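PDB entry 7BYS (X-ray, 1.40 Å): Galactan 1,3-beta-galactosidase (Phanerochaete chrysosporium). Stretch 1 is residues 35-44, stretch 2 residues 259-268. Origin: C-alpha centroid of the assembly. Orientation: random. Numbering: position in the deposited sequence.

Stretch 1 35-44: GEDKSHNSAL
Stretch 2, residues 259-268: RWRPSLLGSS

The most unusual feature of this contact is Gly266, whose CA lies 3.0 Å from Lys38 O. A side chain would have no room here: an ideal CB on Gly266 would point toward the first stretch and lie 2.6 Å from Lys38 O and 2.8 Å from Asn41 OD1, a clash with both. Glycine suits the place because it lets the two backbones meet.

The surface it meets is a type I beta turn from Lys38 to Asn41, closed by Asn41 N donating to Lys38 O at 2.8 Å. The corner residues Ser39 (phi/psi -66/-17) and His40 (-105/25) direct their CA-to-CB bonds away from the second stretch. Asp37, just before the turn, accepts from Ser39 N and Ser39 OG through Asp37 OD1, at 3.0 and 2.9 Å. Asn41 then adopts a left-handed conformation (60/33), which asparagine tolerates better than most residues.

In the second stretch, Leu265 (-61/-34) and Gly266 (-67/-14) form a short 3-10 segment. Ser267 N donates to Leu264 O at 2.9 Å, and Ser268 N to Leu265 O at 3.0 Å. Ser268 OG also donates to Leu265 O (2.8 Å) while accepting from Arg261 N (3.0 Å), tying the loop together.

The closest CA pair across the contact is Asn41 with Leu265, 4.5 Å apart. The Asn41 side chain (chi1 m, chi2 -53°) starts sideways, but its end reaches the segment, where Gly266 N donates to Asn41 OD1 at 2.8 Å with an angle of 142°. This is the sole direct hydrogen bond between the stretches. Two waters add bridges between the stretches. Water 1 accepts from Leu265 N (2.8 Å) and donates to Asn41 O (2.9 Å) and Pro262 O (3.1 Å); water 2 donates to Asn41 OD1 (2.7 Å) and lies 2.8 Å from Ser267 OG, to which it is hydrogen-bonded.

Leu265, buried and pointing toward the first stretch (chi1 -87°, chi2 t), supplies much of the carbon surface. Leu265 CD1 lies 3.7 Å from Ser42 O, 4.1 Å from Ala43 CB, whose bond from CA points sideways, and 4.2 Å from Lys38 CE.

Lys38 (chi1 m, chi2 t, chi3 131°, chi4 p) uses its long aliphatic chain as packing material: Lys38 CD sits at the edge of the Trp260 ring, 4.0 Å from Trp260 CZ3. Its charge is met by a salt bridge, Lys38 NZ to Glu36 OE1 at 2.8 Å. Glu36 (m, t, 11°), from the strand, also places OE1 3.5 Å from Trp260 CH2. Trp260 (chi1 m, chi2 116°) starts sideways, yet its broad indole reaches both residues.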

# COMPACT_ATOMS: atom_id res chain seq x y z
N GLY A 35 4.26 -11.19 -3.23
CA GLY A 35 3.71 -10.68 -1.98
C GLY A 35 3.22 -11.81 -1.11
O GLY A 35 3.29 -12.98 -1.47
N GLU A 36 2.71 -11.41 0.05
CA GLU A 36 2.13 -12.36 1.00
C GLU A 36 0.70 -12.71 0.58
O GLU A 36 -0.14 -11.83 0.39
CB GLU A 36 2.09 -11.72 2.39
CG GLU A 36 3.42 -11.16 2.85
CD GLU A 36 3.26 -10.01 3.82
OE1 GLU A 36 2.14 -9.77 4.31
OE2 GLU A 36 4.25 -9.30 4.08
N ASP A 37 0.42 -14.01 0.47
CA ASP A 37 -0.95 -14.47 0.23
C ASP A 37 -1.65 -14.55 1.58
O ASP A 37 -1.29 -15.36 2.43
CB ASP A 37 -0.92 -15.84 -0.45
CG ASP A 37 -2.30 -16.36 -0.80
OD1 ASP A 37 -3.31 -15.86 -0.27
OD2 ASP A 37 -2.39 -17.30 -1.62
N LYS A 38 -2.64 -13.70 1.80
CA LYS A 38 -3.36 -13.68 3.06
C LYS A 38 -4.83 -14.06 2.86
O LYS A 38 -5.69 -13.63 3.62
CB LYS A 38 -3.22 -12.33 3.75
CG LYS A 38 -1.78 -12.01 4.13
CD LYS A 38 -1.63 -10.66 4.82
CE LYS A 38 -0.81 -10.77 6.11
NZ LYS A 38 0.53 -11.44 5.93
N SER A 39 -5.11 -14.91 1.87
CA SER A 39 -6.50 -15.14 1.47
C SER A 39 -7.33 -15.83 2.54
O SER A 39 -8.56 -15.80 2.45
CB SER A 39 -6.56 -15.95 0.17
OG SER A 39 -5.88 -17.17 0.34
N HIS A 40 -6.71 -16.45 3.53
CA HIS A 40 -7.48 -17.02 4.63
C HIS A 40 -7.38 -16.19 5.91
O HIS A 40 -7.60 -16.69 7.02
CB HIS A 40 -7.18 -18.50 4.82
CG HIS A 40 -7.66 -19.34 3.68
ND1 HIS A 40 -6.89 -20.32 3.09
CD2 HIS A 40 -8.83 -19.31 2.99
CE1 HIS A 40 -7.58 -20.88 2.10
NE2 HIS A 40 -8.75 -20.28 2.02
N ASN A 41 -7.09 -14.89 5.75
CA ASN A 41 -7.13 -13.92 6.83
C ASN A 41 -6.18 -14.28 7.97
O ASN A 41 -6.46 -14.01 9.14
CB ASN A 41 -8.56 -13.68 7.34
CG ASN A 41 -9.49 -13.28 6.22
OD1 ASN A 41 -9.22 -12.33 5.48
ND2 ASN A 41 -10.59 -14.01 6.08
N SER A 42 -5.07 -14.90 7.62
CA SER A 42 -4.06 -15.34 8.57
C SER A 42 -2.84 -14.42 8.50
O SER A 42 -2.51 -13.88 7.44
CB SER A 42 -3.63 -16.77 8.26
OG SER A 42 -2.61 -17.20 9.14
N ALA A 43 -2.19 -14.25 9.64
CA ALA A 43 -0.89 -13.61 9.69
C ALA A 43 0.24 -14.58 9.40
O ALA A 43 1.39 -14.15 9.25
CB ALA A 43 -0.68 -12.98 11.08
N LEU A 44 -0.07 -15.87 9.31
CA LEU A 44 0.92 -16.92 9.14
C LEU A 44 1.09 -17.26 7.66
O LEU A 44 0.31 -16.84 6.81
CB LEU A 44 0.51 -18.16 9.93
CG LEU A 44 0.14 -17.86 11.39
CD1 LEU A 44 -0.35 -19.11 12.11
CD2 LEU A 44 1.34 -17.25 12.10
N ARG A 259 -2.75 -1.14 3.09
CA ARG A 259 -3.69 -0.73 4.14
C ARG A 259 -4.03 -2.00 4.90
O ARG A 259 -4.86 -2.79 4.45
CB ARG A 259 -4.94 -0.06 3.57
CG ARG A 259 -5.97 0.26 4.66
CD ARG A 259 -7.10 1.12 4.12
NE ARG A 259 -6.58 2.40 3.67
CZ ARG A 259 -7.10 3.15 2.71
NH1 ARG A 259 -8.20 2.77 2.06
NH2 ARG A 259 -6.50 4.29 2.38
N TRP A 260 -3.35 -2.22 6.02
CA TRP A 260 -3.52 -3.45 6.77
C TRP A 260 -4.85 -3.43 7.51
O TRP A 260 -5.19 -2.44 8.17
CB TRP A 260 -2.39 -3.59 7.79
CG TRP A 260 -1.04 -3.72 7.17
CD1 TRP A 260 -0.00 -2.85 7.29
CD2 TRP A 260 -0.57 -4.80 6.35
NE1 TRP A 260 1.08 -3.30 6.58
CE2 TRP A 260 0.76 -4.51 6.01
CE3 TRP A 260 -1.14 -6.00 5.89
CZ2 TRP A 260 1.54 -5.35 5.21
CZ3 TRP A 260 -0.37 -6.84 5.10
CH2 TRP A 260 0.96 -6.51 4.77
N ARG A 261 -5.59 -4.52 7.41
CA ARG A 261 -6.87 -4.66 8.10
C ARG A 261 -6.75 -5.87 9.02
O ARG A 261 -7.05 -7.00 8.60
CB ARG A 261 -7.99 -4.83 7.09
CG ARG A 261 -9.33 -4.70 7.72
CD ARG A 261 -10.40 -4.70 6.69
NE ARG A 261 -11.70 -4.61 7.34
CZ ARG A 261 -12.83 -4.49 6.67
NH1 ARG A 261 -12.79 -4.45 5.34
NH2 ARG A 261 -13.98 -4.41 7.32
N PRO A 262 -6.31 -5.69 10.27
CA PRO A 262 -6.01 -6.85 11.13
C PRO A 262 -7.16 -7.83 11.32
O PRO A 262 -6.91 -9.04 11.41
CB PRO A 262 -5.57 -6.22 12.46
CG PRO A 262 -5.11 -4.87 12.10
CD PRO A 262 -5.94 -4.42 10.92
N SER A 263 -8.41 -7.36 11.37
CA SER A 263 -9.54 -8.25 11.59
C SER A 263 -9.99 -8.97 10.32
O SER A 263 -10.85 -9.86 10.40
CB SER A 263 -10.72 -7.50 12.21
OG SER A 263 -10.85 -6.20 11.65
N LEU A 264 -9.45 -8.62 9.16
CA LEU A 264 -9.82 -9.22 7.89
C LEU A 264 -8.61 -9.05 6.96
O LEU A 264 -8.65 -8.32 5.96
CB LEU A 264 -11.07 -8.57 7.31
CG LEU A 264 -11.87 -9.38 6.29
CD1 LEU A 264 -12.45 -10.64 6.91
CD2 LEU A 264 -12.97 -8.52 5.68
N LEU A 265 -7.52 -9.75 7.31
CA LEU A 265 -6.23 -9.48 6.69
C LEU A 265 -6.24 -9.72 5.19
O LEU A 265 -5.54 -9.02 4.45
CB LEU A 265 -5.14 -10.35 7.32
CG LEU A 265 -4.49 -9.76 8.56
CD1 LEU A 265 -3.63 -10.81 9.27
CD2 LEU A 265 -3.69 -8.49 8.26
N GLY A 266 -7.01 -10.70 4.72
CA GLY A 266 -7.07 -10.96 3.30
C GLY A 266 -7.71 -9.86 2.51
O GLY A 266 -7.57 -9.84 1.28
N SER A 267 -8.39 -8.93 3.18
CA SER A 267 -8.98 -7.77 2.54
C SER A 267 -8.16 -6.51 2.77
O SER A 267 -8.63 -5.41 2.47
CB SER A 267 -10.42 -7.59 3.00
OG SER A 267 -11.21 -8.70 2.58
N SER A 268 -6.93 -6.64 3.28
CA SER A 268 -6.03 -5.50 3.29
C SER A 268 -5.84 -4.99 1.87
O SER A 268 -5.72 -5.77 0.92
CB SER A 268 -4.67 -5.89 3.88
OG SER A 268 -4.80 -6.40 5.21
O HOH W 1 -7.58 -11.41 9.54
O HOH W 2 -10.64 -11.30 3.42